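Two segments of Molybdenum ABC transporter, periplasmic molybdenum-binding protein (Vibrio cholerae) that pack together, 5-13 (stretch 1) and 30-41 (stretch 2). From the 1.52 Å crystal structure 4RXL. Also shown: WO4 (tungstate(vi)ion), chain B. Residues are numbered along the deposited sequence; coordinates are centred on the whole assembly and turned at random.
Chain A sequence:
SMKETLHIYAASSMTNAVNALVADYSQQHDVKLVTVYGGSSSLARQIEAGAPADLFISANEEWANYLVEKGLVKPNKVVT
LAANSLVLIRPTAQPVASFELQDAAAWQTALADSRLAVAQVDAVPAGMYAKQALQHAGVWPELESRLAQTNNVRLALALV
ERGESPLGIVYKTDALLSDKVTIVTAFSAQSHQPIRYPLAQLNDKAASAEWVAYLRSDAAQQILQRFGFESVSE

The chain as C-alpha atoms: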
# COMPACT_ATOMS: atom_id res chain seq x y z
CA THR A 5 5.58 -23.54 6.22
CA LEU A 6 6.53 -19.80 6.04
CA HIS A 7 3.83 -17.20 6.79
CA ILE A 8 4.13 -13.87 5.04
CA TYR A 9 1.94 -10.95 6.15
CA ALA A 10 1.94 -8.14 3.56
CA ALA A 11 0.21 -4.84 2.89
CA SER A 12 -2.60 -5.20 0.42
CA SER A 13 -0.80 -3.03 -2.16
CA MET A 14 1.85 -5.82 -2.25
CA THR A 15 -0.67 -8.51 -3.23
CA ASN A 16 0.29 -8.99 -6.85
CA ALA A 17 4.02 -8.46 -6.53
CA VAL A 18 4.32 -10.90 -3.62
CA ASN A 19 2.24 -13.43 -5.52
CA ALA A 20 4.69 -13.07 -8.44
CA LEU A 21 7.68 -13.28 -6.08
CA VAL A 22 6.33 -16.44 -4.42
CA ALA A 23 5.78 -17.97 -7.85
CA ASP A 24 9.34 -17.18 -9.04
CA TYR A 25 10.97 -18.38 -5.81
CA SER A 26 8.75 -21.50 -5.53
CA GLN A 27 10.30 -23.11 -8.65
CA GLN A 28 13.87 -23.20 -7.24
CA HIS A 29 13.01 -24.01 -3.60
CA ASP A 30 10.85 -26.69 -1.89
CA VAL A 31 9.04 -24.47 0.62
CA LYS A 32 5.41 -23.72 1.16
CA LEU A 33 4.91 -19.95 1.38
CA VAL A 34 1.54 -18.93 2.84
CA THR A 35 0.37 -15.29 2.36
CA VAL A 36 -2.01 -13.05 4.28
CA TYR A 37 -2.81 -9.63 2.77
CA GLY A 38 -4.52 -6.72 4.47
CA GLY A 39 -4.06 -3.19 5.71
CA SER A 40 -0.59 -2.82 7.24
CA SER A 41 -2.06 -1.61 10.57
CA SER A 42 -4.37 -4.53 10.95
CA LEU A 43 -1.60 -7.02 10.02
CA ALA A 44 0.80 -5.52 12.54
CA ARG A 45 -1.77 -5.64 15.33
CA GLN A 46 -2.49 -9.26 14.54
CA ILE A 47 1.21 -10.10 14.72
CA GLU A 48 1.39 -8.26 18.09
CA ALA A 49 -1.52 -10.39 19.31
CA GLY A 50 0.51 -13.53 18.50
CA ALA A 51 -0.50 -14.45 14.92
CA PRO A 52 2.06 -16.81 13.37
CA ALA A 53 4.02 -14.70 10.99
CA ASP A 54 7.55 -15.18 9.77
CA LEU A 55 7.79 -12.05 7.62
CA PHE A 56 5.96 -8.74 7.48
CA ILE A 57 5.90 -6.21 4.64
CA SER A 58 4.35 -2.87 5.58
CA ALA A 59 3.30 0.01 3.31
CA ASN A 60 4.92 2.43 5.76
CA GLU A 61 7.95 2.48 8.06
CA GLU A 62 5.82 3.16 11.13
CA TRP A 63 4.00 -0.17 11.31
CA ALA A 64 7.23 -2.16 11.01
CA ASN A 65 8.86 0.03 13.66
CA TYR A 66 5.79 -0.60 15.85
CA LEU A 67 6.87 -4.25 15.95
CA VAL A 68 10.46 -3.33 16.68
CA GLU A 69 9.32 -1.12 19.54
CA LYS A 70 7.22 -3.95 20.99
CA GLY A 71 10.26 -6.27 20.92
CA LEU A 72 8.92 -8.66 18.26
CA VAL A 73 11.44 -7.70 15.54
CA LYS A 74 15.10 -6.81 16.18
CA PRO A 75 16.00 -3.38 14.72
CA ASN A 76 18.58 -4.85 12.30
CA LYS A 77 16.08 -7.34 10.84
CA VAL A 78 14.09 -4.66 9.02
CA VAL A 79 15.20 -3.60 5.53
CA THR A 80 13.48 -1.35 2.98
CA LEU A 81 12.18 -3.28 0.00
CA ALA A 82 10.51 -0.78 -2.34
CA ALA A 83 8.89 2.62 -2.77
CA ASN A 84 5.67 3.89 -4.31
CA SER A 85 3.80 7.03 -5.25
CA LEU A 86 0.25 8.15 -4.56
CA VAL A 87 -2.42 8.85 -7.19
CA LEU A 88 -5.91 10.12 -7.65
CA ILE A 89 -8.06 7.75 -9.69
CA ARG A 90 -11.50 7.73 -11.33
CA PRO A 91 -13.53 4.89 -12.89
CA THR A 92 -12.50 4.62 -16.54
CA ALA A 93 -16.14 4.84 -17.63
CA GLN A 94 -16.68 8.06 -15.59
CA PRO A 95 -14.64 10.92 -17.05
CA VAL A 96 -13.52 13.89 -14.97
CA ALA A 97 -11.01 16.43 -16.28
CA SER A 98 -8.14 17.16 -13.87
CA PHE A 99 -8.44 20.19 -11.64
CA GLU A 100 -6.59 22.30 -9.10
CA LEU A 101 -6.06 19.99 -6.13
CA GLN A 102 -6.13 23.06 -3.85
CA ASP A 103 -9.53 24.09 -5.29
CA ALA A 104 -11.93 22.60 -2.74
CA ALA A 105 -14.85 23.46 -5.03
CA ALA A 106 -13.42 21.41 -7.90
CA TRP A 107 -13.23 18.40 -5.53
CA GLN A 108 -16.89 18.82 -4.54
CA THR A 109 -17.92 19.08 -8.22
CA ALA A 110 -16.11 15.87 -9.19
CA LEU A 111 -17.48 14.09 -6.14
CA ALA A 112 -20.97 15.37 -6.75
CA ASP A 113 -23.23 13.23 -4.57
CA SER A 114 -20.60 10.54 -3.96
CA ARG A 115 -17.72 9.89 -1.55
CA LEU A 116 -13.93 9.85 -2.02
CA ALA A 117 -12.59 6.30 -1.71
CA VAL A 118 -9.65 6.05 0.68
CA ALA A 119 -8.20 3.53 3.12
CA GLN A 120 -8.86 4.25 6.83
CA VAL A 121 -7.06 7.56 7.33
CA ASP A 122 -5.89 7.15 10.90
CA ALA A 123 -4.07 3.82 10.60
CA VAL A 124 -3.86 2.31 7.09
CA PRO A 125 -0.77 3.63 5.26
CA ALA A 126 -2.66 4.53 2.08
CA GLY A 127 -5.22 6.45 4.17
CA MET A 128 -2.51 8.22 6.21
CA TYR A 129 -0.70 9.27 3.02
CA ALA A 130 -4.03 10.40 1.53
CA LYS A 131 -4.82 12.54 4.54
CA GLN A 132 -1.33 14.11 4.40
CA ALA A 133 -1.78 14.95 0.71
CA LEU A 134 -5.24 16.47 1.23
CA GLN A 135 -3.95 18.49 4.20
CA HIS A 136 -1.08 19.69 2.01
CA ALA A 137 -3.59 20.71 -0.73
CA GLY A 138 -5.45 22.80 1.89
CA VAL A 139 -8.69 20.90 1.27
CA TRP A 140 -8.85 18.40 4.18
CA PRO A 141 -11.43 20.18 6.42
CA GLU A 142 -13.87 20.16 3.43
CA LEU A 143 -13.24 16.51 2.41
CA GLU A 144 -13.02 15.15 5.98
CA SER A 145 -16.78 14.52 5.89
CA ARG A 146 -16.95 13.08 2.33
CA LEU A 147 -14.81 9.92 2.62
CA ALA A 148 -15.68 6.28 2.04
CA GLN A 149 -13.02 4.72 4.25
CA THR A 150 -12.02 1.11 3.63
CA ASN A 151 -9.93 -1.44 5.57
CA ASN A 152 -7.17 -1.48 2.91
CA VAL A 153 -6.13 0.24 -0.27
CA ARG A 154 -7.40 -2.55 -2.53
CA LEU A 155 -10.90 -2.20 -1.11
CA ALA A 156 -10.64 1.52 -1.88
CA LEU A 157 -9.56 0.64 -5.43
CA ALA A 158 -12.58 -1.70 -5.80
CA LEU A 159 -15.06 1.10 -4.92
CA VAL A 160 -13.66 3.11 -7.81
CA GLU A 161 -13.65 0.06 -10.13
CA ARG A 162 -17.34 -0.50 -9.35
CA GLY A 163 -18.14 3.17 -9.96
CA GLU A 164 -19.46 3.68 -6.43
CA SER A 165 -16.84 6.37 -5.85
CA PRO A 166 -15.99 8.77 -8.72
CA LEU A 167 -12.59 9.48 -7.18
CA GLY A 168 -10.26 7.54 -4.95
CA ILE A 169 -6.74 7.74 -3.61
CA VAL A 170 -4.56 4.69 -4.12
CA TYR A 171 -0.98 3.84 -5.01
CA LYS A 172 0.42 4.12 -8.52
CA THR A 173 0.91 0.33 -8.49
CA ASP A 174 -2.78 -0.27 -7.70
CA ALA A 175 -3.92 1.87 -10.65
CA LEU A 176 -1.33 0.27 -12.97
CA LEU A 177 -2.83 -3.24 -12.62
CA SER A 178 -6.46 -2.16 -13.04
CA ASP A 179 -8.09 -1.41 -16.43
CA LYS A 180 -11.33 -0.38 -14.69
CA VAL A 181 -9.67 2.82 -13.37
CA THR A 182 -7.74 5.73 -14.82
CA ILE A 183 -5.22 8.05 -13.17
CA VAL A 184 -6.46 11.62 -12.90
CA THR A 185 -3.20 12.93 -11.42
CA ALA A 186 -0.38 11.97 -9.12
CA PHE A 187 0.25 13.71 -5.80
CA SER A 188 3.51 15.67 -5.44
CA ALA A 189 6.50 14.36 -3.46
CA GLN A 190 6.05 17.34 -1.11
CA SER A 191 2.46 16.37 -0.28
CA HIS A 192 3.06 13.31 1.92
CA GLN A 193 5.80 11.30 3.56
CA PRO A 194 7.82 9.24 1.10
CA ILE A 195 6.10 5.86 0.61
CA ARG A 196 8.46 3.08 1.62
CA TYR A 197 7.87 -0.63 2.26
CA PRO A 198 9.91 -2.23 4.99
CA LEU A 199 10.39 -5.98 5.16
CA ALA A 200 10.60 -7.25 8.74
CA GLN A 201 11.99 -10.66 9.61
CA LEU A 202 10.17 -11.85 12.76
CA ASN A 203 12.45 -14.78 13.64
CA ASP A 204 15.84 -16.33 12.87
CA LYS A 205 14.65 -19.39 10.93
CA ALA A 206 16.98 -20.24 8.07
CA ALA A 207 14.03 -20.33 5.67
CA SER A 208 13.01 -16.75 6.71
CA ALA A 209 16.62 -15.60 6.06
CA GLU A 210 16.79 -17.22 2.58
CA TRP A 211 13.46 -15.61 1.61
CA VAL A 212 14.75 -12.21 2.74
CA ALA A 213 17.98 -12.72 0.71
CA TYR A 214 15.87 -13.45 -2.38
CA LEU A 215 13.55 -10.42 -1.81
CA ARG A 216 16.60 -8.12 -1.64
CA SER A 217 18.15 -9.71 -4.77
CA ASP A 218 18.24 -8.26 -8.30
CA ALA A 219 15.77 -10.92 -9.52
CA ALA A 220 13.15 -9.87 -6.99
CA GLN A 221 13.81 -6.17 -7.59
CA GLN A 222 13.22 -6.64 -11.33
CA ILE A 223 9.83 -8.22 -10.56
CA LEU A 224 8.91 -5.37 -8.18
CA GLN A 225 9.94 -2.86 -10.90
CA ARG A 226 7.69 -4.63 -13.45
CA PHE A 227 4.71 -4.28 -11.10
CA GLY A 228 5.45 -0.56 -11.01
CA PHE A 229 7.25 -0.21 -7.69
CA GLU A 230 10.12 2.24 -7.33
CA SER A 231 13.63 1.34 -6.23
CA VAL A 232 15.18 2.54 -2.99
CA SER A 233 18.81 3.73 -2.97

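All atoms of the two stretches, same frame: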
# COMPACT_ATOMS: atom_id res chain seq x y z
N THR A 5 6.56 -24.61 6.63
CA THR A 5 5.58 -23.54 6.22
C THR A 5 5.94 -22.11 6.69
O THR A 5 5.88 -21.80 7.88
CB THR A 5 4.15 -23.85 6.75
OG1 THR A 5 4.17 -23.96 8.18
CG2 THR A 5 3.62 -25.15 6.17
N LEU A 6 6.28 -21.23 5.73
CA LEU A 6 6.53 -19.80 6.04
C LEU A 6 5.27 -18.96 5.84
O LEU A 6 4.61 -19.07 4.81
CB LEU A 6 7.62 -19.19 5.17
CG LEU A 6 9.09 -19.48 5.49
CD1 LEU A 6 9.95 -18.44 4.78
CD2 LEU A 6 9.39 -19.48 6.98
N HIS A 7 4.98 -18.09 6.81
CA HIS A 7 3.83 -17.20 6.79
C HIS A 7 4.25 -15.76 6.55
O HIS A 7 5.00 -15.19 7.33
CB HIS A 7 3.12 -17.25 8.13
CG HIS A 7 2.47 -18.56 8.41
ND1 HIS A 7 1.16 -18.81 8.07
CD2 HIS A 7 2.93 -19.68 9.01
CE1 HIS A 7 0.84 -20.04 8.45
NE2 HIS A 7 1.90 -20.59 9.01
N ILE A 8 3.80 -15.20 5.45
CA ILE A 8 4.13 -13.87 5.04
C ILE A 8 2.89 -12.99 5.17
O ILE A 8 1.86 -13.24 4.54
CB ILE A 8 4.63 -13.84 3.59
CG1 ILE A 8 5.90 -14.65 3.44
CG2 ILE A 8 4.86 -12.39 3.16
CD1 ILE A 8 6.23 -14.98 2.01
N TYR A 9 3.01 -11.94 5.97
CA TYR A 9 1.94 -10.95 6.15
C TYR A 9 2.35 -9.73 5.36
O TYR A 9 3.43 -9.21 5.60
CB TYR A 9 1.83 -10.61 7.64
CG TYR A 9 0.95 -11.55 8.45
CD1 TYR A 9 1.16 -12.91 8.44
CD2 TYR A 9 -0.08 -11.05 9.24
CE1 TYR A 9 0.35 -13.80 9.14
CE2 TYR A 9 -0.88 -11.90 9.98
CZ TYR A 9 -0.67 -13.26 9.93
OH TYR A 9 -1.48 -14.09 10.67
N ALA A 10 1.54 -9.25 4.42
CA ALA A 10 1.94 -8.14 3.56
C ALA A 10 0.80 -7.18 3.30
O ALA A 10 -0.33 -7.60 3.03
CB ALA A 10 2.46 -8.65 2.23
N ALA A 11 1.12 -5.89 3.31
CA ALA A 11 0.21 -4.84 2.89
C ALA A 11 -0.54 -5.22 1.61
O ALA A 11 0.04 -5.77 0.65
CB ALA A 11 1.00 -3.58 2.64
N SER A 12 -1.81 -4.90 1.57
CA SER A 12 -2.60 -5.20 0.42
C SER A 12 -2.03 -4.69 -0.89
O SER A 12 -2.19 -5.35 -1.91
CB SER A 12 -4.00 -4.64 0.59
OG SER A 12 -4.64 -5.27 1.70
N SER A 13 -1.35 -3.54 -0.91
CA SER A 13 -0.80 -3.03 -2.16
C SER A 13 0.31 -3.95 -2.70
O SER A 13 0.71 -3.81 -3.84
CB SER A 13 -0.25 -1.59 -2.00
OG SER A 13 0.70 -1.50 -0.96
N ASP A 30 11.96 -25.85 -2.39
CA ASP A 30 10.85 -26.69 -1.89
C ASP A 30 10.34 -26.19 -0.54
O ASP A 30 10.60 -26.80 0.51
CB ASP A 30 11.27 -28.17 -1.78
CG ASP A 30 11.41 -28.85 -3.14
OD1 ASP A 30 10.94 -28.30 -4.15
OD2 ASP A 30 12.00 -29.96 -3.19
N VAL A 31 9.63 -25.07 -0.58
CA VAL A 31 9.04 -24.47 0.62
C VAL A 31 7.64 -24.00 0.28
O VAL A 31 7.36 -23.53 -0.82
CB VAL A 31 9.91 -23.31 1.17
CG1 VAL A 31 9.15 -22.50 2.22
CG2 VAL A 31 11.21 -23.85 1.75
N LYS A 32 6.76 -24.16 1.26
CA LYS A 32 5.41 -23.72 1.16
C LYS A 32 5.35 -22.32 1.77
O LYS A 32 5.56 -22.16 2.96
CB LYS A 32 4.52 -24.67 1.94
CG LYS A 32 3.04 -24.29 2.01
CD LYS A 32 2.27 -24.51 0.72
CE LYS A 32 2.65 -23.48 -0.33
NZ LYS A 32 1.78 -22.27 -0.31
N LEU A 33 5.07 -21.32 0.94
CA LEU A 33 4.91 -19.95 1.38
C LEU A 33 3.42 -19.65 1.42
O LEU A 33 2.73 -19.75 0.41
CB LEU A 33 5.65 -18.98 0.46
N VAL A 34 2.93 -19.31 2.61
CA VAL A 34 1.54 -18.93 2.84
C VAL A 34 1.45 -17.41 3.04
O VAL A 34 2.18 -16.88 3.83
CB VAL A 34 1.01 -19.59 4.10
CG1 VAL A 34 -0.40 -19.10 4.41
CG2 VAL A 34 1.07 -21.10 3.98
N THR A 35 0.49 -16.75 2.38
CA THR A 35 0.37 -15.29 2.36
C THR A 35 -0.95 -14.80 2.92
O THR A 35 -1.99 -15.39 2.69
CB THR A 35 0.51 -14.71 0.94
OG1 THR A 35 -0.45 -15.33 0.09
CG2 THR A 35 1.91 -14.96 0.37
N VAL A 36 -0.87 -13.73 3.70
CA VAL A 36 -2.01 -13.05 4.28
C VAL A 36 -1.85 -11.58 3.94
O VAL A 36 -0.84 -10.96 4.31
CB VAL A 36 -2.00 -13.19 5.81
CG1 VAL A 36 -3.07 -12.30 6.48
CG2 VAL A 36 -2.14 -14.66 6.20
N TYR A 37 -2.83 -11.01 3.24
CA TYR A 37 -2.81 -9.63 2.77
C TYR A 37 -3.87 -8.83 3.52
O TYR A 37 -4.93 -9.35 3.87
CB TYR A 37 -3.03 -9.55 1.26
CG TYR A 37 -2.01 -10.26 0.43
CD1 TYR A 37 -0.71 -9.81 0.38
CD2 TYR A 37 -2.35 -11.38 -0.33
CE1 TYR A 37 0.25 -10.49 -0.36
CE2 TYR A 37 -1.38 -12.08 -1.09
CZ TYR A 37 -0.08 -11.60 -1.12
OH TYR A 37 0.88 -12.28 -1.84
N GLY A 38 -3.58 -7.58 3.78
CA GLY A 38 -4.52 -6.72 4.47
C GLY A 38 -3.89 -5.38 4.75
O GLY A 38 -2.74 -5.08 4.32
N GLY A 39 -4.61 -4.51 5.41
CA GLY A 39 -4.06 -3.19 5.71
C GLY A 39 -2.90 -3.40 6.69
O GLY A 39 -2.96 -4.27 7.58
N SER A 40 -1.85 -2.61 6.52
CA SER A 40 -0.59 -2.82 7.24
C SER A 40 -0.82 -2.72 8.75
O SER A 40 -0.21 -3.45 9.55
CB SER A 40 0.48 -1.84 6.82
OG SER A 40 0.72 -1.89 5.42
N SER A 41 -1.71 -1.81 9.15
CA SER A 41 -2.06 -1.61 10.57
C SER A 41 -2.73 -2.83 11.18
O SER A 41 -2.36 -3.30 12.26
CB SER A 41 -2.97 -0.39 10.68
OG SER A 41 -3.92 -0.45 9.63
W WO4 B . -2.01 -0.69 2.48
O1 WO4 B . -3.95 -1.18 2.29
O2 WO4 B . -1.62 1.31 2.48
O3 WO4 B . -1.30 -1.48 4.24
O4 WO4 B . -0.94 -1.48 0.90

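Strands 6-11 and 33-38 run parallel, and their backbones are joined by a ladder of hydrogen bonds in which Leu6, Ile8 and Ala10 each donate and accept. Ile8 N donates to Val34 O (2.8 Å) and Val36 N to Ile8 O (2.9 Å); Gly38 N to Ala10 O (3.3 Å) is weak, but Ser12 N closes the ladder on Gly38 O at 2.9 Å. From Leu6 to Ala10 this register puts the side chains of each bridged pair on the same face.

On the face carrying His7 and Tyr9, Val34 and Val36 both adopt t. Tyr9 (chi1 -85°, m) lays its ring against Val36, whose CB sits 4.1 Å from the ring centroid and almost on the ring normal, a CH-pi contact; with Val36 in t, its CG2 lies over one face of the Tyr9 ring, 3.9 Å from Tyr9 CE1. His7, also m, brings ND1 to 4.0 Å from Val34 CG1.

On the other face Ile8 is paired with Thr35, whose methyl CG2 comes within 4.4 Å of Ile8 CB; the m, t conformer of Ile8 carries CD1 to 4.3 Å from Leu33 CB, and the Leu33 side chain is not modelled beyond that atom. Farther along, Tyr37 (m) places CD1 3.8 Å from Ala10 CB, and the small alanine lies beside the ring. Lys32 folds through p and m at chi2 and chi3, and its NZ donates to Leu33 O at 2.8 Å.

Beyond the strands, Ser13 (p) and Ser40 (m) turn their hydroxyls to tungstate: Ser13 OG lies 2.5 Å from WO4 O4 and Ser40 OG 2.4 Å from WO4 O3, both very short hydrogen bonds. Each backbone N donates to the same oxygen as its own hydroxyl.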